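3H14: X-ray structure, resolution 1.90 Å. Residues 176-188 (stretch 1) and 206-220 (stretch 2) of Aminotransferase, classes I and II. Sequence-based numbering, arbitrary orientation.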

# COMPACT_ATOMS: atom_id res chain seq x y z
N THR A 176 3.31 -9.19 -2.77
CA THR A 176 4.52 -9.62 -3.50
C THR A 176 5.58 -8.50 -3.57
O THR A 176 5.25 -7.29 -3.54
CB THR A 176 4.18 -10.17 -4.91
OG1 THR A 176 3.64 -9.13 -5.75
CG2 THR A 176 3.16 -11.31 -4.79
N MSE A 177 6.84 -8.91 -3.64
CA MSE A 177 7.94 -8.00 -3.66
C MSE A 177 8.81 -8.14 -4.90
O MSE A 177 8.82 -9.17 -5.57
CB MSE A 177 8.76 -8.19 -2.40
CG MSE A 177 8.03 -7.68 -1.18
SE MSE A 177 8.80 -8.30 0.49
CE MSE A 177 10.38 -7.13 0.45
N LEU A 178 9.55 -7.08 -5.18
CA LEU A 178 10.50 -7.04 -6.29
C LEU A 178 11.90 -7.13 -5.72
O LEU A 178 12.32 -6.27 -4.92
CB LEU A 178 10.37 -5.73 -7.05
CG LEU A 178 9.06 -5.58 -7.82
CD1 LEU A 178 8.77 -4.13 -8.19
CD2 LEU A 178 9.07 -6.45 -9.04
N ASP A 179 12.62 -8.16 -6.13
CA ASP A 179 14.01 -8.27 -5.72
C ASP A 179 14.87 -7.32 -6.59
O ASP A 179 14.35 -6.65 -7.50
CB ASP A 179 14.46 -9.73 -5.74
CG ASP A 179 14.55 -10.34 -7.14
OD1 ASP A 179 14.33 -9.67 -8.19
OD2 ASP A 179 14.85 -11.55 -7.18
N HIS A 180 16.15 -7.23 -6.26
CA HIS A 180 17.09 -6.35 -6.94
C HIS A 180 17.11 -6.50 -8.47
O HIS A 180 17.14 -5.49 -9.20
CB HIS A 180 18.49 -6.62 -6.39
CG HIS A 180 19.47 -5.55 -6.73
ND1 HIS A 180 20.15 -5.52 -7.93
CD2 HIS A 180 19.91 -4.48 -6.02
CE1 HIS A 180 20.96 -4.48 -7.94
NE2 HIS A 180 20.83 -3.82 -6.80
N ALA A 181 17.09 -7.75 -8.95
CA ALA A 181 17.10 -8.05 -10.40
C ALA A 181 15.82 -7.58 -11.08
O ALA A 181 15.86 -6.99 -12.15
CB ALA A 181 17.27 -9.55 -10.64
N ALA A 182 14.68 -7.84 -10.43
CA ALA A 182 13.36 -7.47 -10.97
C ALA A 182 13.18 -5.96 -11.05
O ALA A 182 12.62 -5.44 -12.01
CB ALA A 182 12.24 -8.11 -10.12
N MSE A 183 13.68 -5.28 -10.02
CA MSE A 183 13.61 -3.83 -9.92
C MSE A 183 14.53 -3.20 -10.95
O MSE A 183 14.14 -2.29 -11.64
CB MSE A 183 14.04 -3.42 -8.52
CG MSE A 183 14.00 -1.93 -8.24
SE MSE A 183 12.21 -1.15 -8.17
CE MSE A 183 11.52 -2.43 -6.89
N GLY A 184 15.77 -3.71 -11.06
CA GLY A 184 16.69 -3.24 -12.09
C GLY A 184 16.13 -3.32 -13.50
O GLY A 184 16.24 -2.37 -14.27
N ALA A 185 15.52 -4.46 -13.83
CA ALA A 185 15.00 -4.70 -15.15
C ALA A 185 13.89 -3.72 -15.45
O ALA A 185 13.84 -3.14 -16.54
CB ALA A 185 14.49 -6.12 -15.29
N LEU A 186 13.01 -3.52 -14.48
CA LEU A 186 11.91 -2.57 -14.63
C LEU A 186 12.43 -1.15 -14.83
O LEU A 186 11.95 -0.45 -15.71
CB LEU A 186 10.96 -2.62 -13.42
CG LEU A 186 9.97 -3.77 -13.40
CD1 LEU A 186 9.31 -3.93 -12.01
CD2 LEU A 186 8.93 -3.54 -14.48
N ILE A 187 13.37 -0.72 -14.00
CA ILE A 187 13.93 0.62 -14.10
C ILE A 187 14.65 0.83 -15.45
O ILE A 187 14.44 1.86 -16.12
CB ILE A 187 14.92 0.95 -12.94
CG1 ILE A 187 14.13 1.14 -11.63
CG2 ILE A 187 15.75 2.23 -13.24
CD1 ILE A 187 15.01 1.21 -10.38
N GLU A 188 15.47 -0.14 -15.85
CA GLU A 188 16.18 -0.05 -17.14
C GLU A 188 15.16 0.09 -18.29
O GLU A 188 15.30 0.96 -19.13
CB GLU A 188 17.11 -1.25 -17.33
N ILE A 206 7.64 -3.81 6.76
CA ILE A 206 6.78 -4.97 6.97
C ILE A 206 7.18 -6.12 6.03
O ILE A 206 6.59 -6.35 4.93
CB ILE A 206 5.27 -4.61 6.84
CG1 ILE A 206 4.92 -3.51 7.84
CG2 ILE A 206 4.41 -5.87 7.14
CD1 ILE A 206 3.49 -2.99 7.73
N GLU A 207 8.21 -6.81 6.47
CA GLU A 207 8.94 -7.75 5.64
C GLU A 207 9.26 -8.97 6.47
O GLU A 207 9.46 -8.86 7.67
CB GLU A 207 10.22 -7.09 5.19
CG GLU A 207 10.05 -5.85 4.36
CD GLU A 207 11.35 -5.09 4.24
OE1 GLU A 207 12.40 -5.78 4.13
OE2 GLU A 207 11.33 -3.83 4.31
N TYR A 208 9.29 -10.13 5.83
CA TYR A 208 9.36 -11.42 6.52
C TYR A 208 10.73 -12.05 6.23
O TYR A 208 11.68 -11.76 6.97
CB TYR A 208 8.16 -12.29 6.11
CG TYR A 208 6.89 -11.58 6.51
CD1 TYR A 208 6.06 -11.01 5.56
CD2 TYR A 208 6.59 -11.37 7.84
CE1 TYR A 208 4.94 -10.27 5.92
CE2 TYR A 208 5.47 -10.65 8.22
CZ TYR A 208 4.64 -10.12 7.25
OH TYR A 208 3.53 -9.40 7.63
N GLU A 209 10.87 -12.80 5.14
CA GLU A 209 12.20 -13.33 4.78
C GLU A 209 12.86 -12.59 3.60
O GLU A 209 14.06 -12.42 3.60
CB GLU A 209 12.18 -14.85 4.57
CG GLU A 209 10.93 -15.38 3.98
CD GLU A 209 9.88 -15.80 5.00
OE1 GLU A 209 10.04 -15.61 6.23
OE2 GLU A 209 8.87 -16.36 4.52
N ALA A 210 12.08 -12.10 2.64
CA ALA A 210 12.62 -11.28 1.55
C ALA A 210 12.95 -9.85 1.99
O ALA A 210 12.15 -9.20 2.63
CB ALA A 210 11.64 -11.25 0.39
N LYS A 211 14.13 -9.35 1.63
CA LYS A 211 14.54 -7.99 1.97
C LYS A 211 13.98 -7.00 0.93
O LYS A 211 14.13 -7.21 -0.27
CB LYS A 211 16.07 -7.92 2.01
CG LYS A 211 16.65 -6.60 2.37
CD LYS A 211 16.32 -6.15 3.76
CE LYS A 211 16.79 -4.71 3.99
NZ LYS A 211 15.85 -3.75 3.33
N ALA A 212 13.34 -5.93 1.40
CA ALA A 212 12.80 -4.91 0.50
C ALA A 212 13.97 -4.22 -0.16
O ALA A 212 15.04 -4.08 0.45
CB ALA A 212 11.92 -3.90 1.25
N VAL A 213 13.79 -3.86 -1.42
CA VAL A 213 14.82 -3.15 -2.19
C VAL A 213 14.33 -1.75 -2.54
O VAL A 213 13.39 -1.62 -3.28
CB VAL A 213 15.19 -3.88 -3.50
CG1 VAL A 213 16.32 -3.14 -4.18
CG2 VAL A 213 15.60 -5.34 -3.22
N THR A 214 14.98 -0.71 -2.01
CA THR A 214 14.62 0.64 -2.43
C THR A 214 15.13 0.88 -3.84
O THR A 214 16.20 0.42 -4.20
CB THR A 214 15.12 1.77 -1.47
OG1 THR A 214 14.64 3.03 -1.95
CG2 THR A 214 16.63 1.86 -1.41
N ALA A 215 14.31 1.55 -4.65
CA ALA A 215 14.71 1.94 -6.00
C ALA A 215 16.00 2.75 -6.00
O ALA A 215 16.73 2.74 -6.99
CB ALA A 215 13.62 2.71 -6.68
N LEU A 216 16.28 3.44 -4.89
CA LEU A 216 17.54 4.19 -4.70
C LEU A 216 18.82 3.32 -4.75
O LEU A 216 19.88 3.82 -5.03
CB LEU A 216 17.48 4.98 -3.40
CG LEU A 216 16.28 5.94 -3.35
CD1 LEU A 216 16.28 6.71 -2.06
CD2 LEU A 216 16.31 6.92 -4.51
N GLU A 217 18.70 2.03 -4.51
CA GLU A 217 19.83 1.10 -4.65
C GLU A 217 20.21 0.86 -6.12
O GLU A 217 21.28 0.29 -6.38
CB GLU A 217 19.51 -0.24 -4.00
CG GLU A 217 19.46 -0.26 -2.45
CD GLU A 217 19.08 -1.62 -1.90
OE1 GLU A 217 17.99 -1.77 -1.29
OE2 GLU A 217 19.85 -2.57 -2.10
N LEU A 218 19.34 1.23 -7.06
CA LEU A 218 19.55 1.01 -8.50
C LEU A 218 19.65 2.29 -9.30
O LEU A 218 20.32 2.31 -10.32
CB LEU A 218 18.43 0.14 -9.09
CG LEU A 218 18.55 -1.32 -8.63
CD1 LEU A 218 17.23 -1.86 -8.14
CD2 LEU A 218 19.18 -2.23 -9.68
N THR A 219 18.94 3.34 -8.89
CA THR A 219 19.01 4.62 -9.60
C THR A 219 18.65 5.77 -8.69
O THR A 219 17.96 5.58 -7.71
CB THR A 219 18.04 4.66 -10.81
OG1 THR A 219 18.29 5.84 -11.61
CG2 THR A 219 16.55 4.64 -10.35
N ASP A 220 19.11 6.97 -9.04
CA ASP A 220 18.62 8.16 -8.41
C ASP A 220 17.52 8.81 -9.23
O ASP A 220 16.80 9.66 -8.72
CB ASP A 220 19.76 9.15 -8.12
CG ASP A 220 20.67 8.68 -6.99
OD1 ASP A 220 20.19 8.36 -5.88
OD2 ASP A 220 21.90 8.63 -7.22
O HOH W 1 11.41 -4.37 -3.11
O HOH W 2 12.53 -7.82 -2.33

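No direct hydrogen bond joins these two stretches; 618 Å² of buried surface, summed over both sides, is held by side-chain packing and by two bridging waters. Within each stretch, side-chain hydrogen bonds engage some polar groups; across the contact, apolar groups dominate.

Contact begins at Met 177, a selenomethionine whose CA-to-CB bond points toward stretch 2 and which is covered by it more extensively than any other residue of stretch 1. With chi1 m, chi2 t and chi3 p, the chain delivers its terminal methyl to the backbone: CE of Met 177 lies 3.3 Å from CA of Ala 212 and 3.5 Å from O of Ala 210. SE of Met 177 also rests 4.1 Å from CB of Ala 210. A long unbranched side chain suits this place, because the alanines opposite offer little side chain of their own and let it reach the main chain. The loop around it is pinned from within, as Ala 212 N donates to Glu 207 OE1 at 2.9 Å.

Leu 178 contributes mainly through its carbonyl. Water 1 lies 2.8 Å from Leu 178 O, placed to donate to it, and accepts from Val 213 N at 3.0 Å; water 2 donates to Lys 211 O at 2.7 Å and, weakly, to Leu 178 O at 3.0 Å. Two loop backbones too far apart to bond directly are thus coupled through solvent.

Asp 179 points away and serves its own helix: OD1 of Asp 179 accepts from Ala 182 N at 2.9 Å, capping the N-terminus. At the start of the helix, CG2 of Val 213 sits 3.6 Å from N of His 180. Val 213, pointing toward stretch 1, gives a compact branched surface that fits against this turn.

His 180 starts sideways, but its ring end comes nearer. Leu 218 covers one face, with CD2 of Leu 218 3.4 Å from CE1 of His 180, and CG of Leu 218 stands 4.2 Å from the ring centroid in a CH-pi contact. The flat ring gives the leucine a broad surface, although His 180 itself remains exposed.

One turn on, Met 183, also selenomethionine, is buried and points toward stretch 2. Its CG lies 3.2 Å from CD1 of Leu 218, a very close approach, while its SE is 4.4 Å from CB of Ala 215. Gly 184 makes room for the same leucine: its CA is 3.6 Å from CD2 of Leu 218, and an ideal CB would be only 3.2 Å from that methyl, a tight fit.

Ile 187, one turn beyond Met 183, closes the contact. Its extended CD1 lies 3.8 Å from both CB of Leu 218 and CG2 of Thr 219, and 4.2 Å from CB of Ala 215. Thr 219 suits the spot by presenting a methyl here. The rule is economical: His 180, Met 183, Gly 184 and Ile 187 form one stripe along the helix, and Leu 218 touches all four.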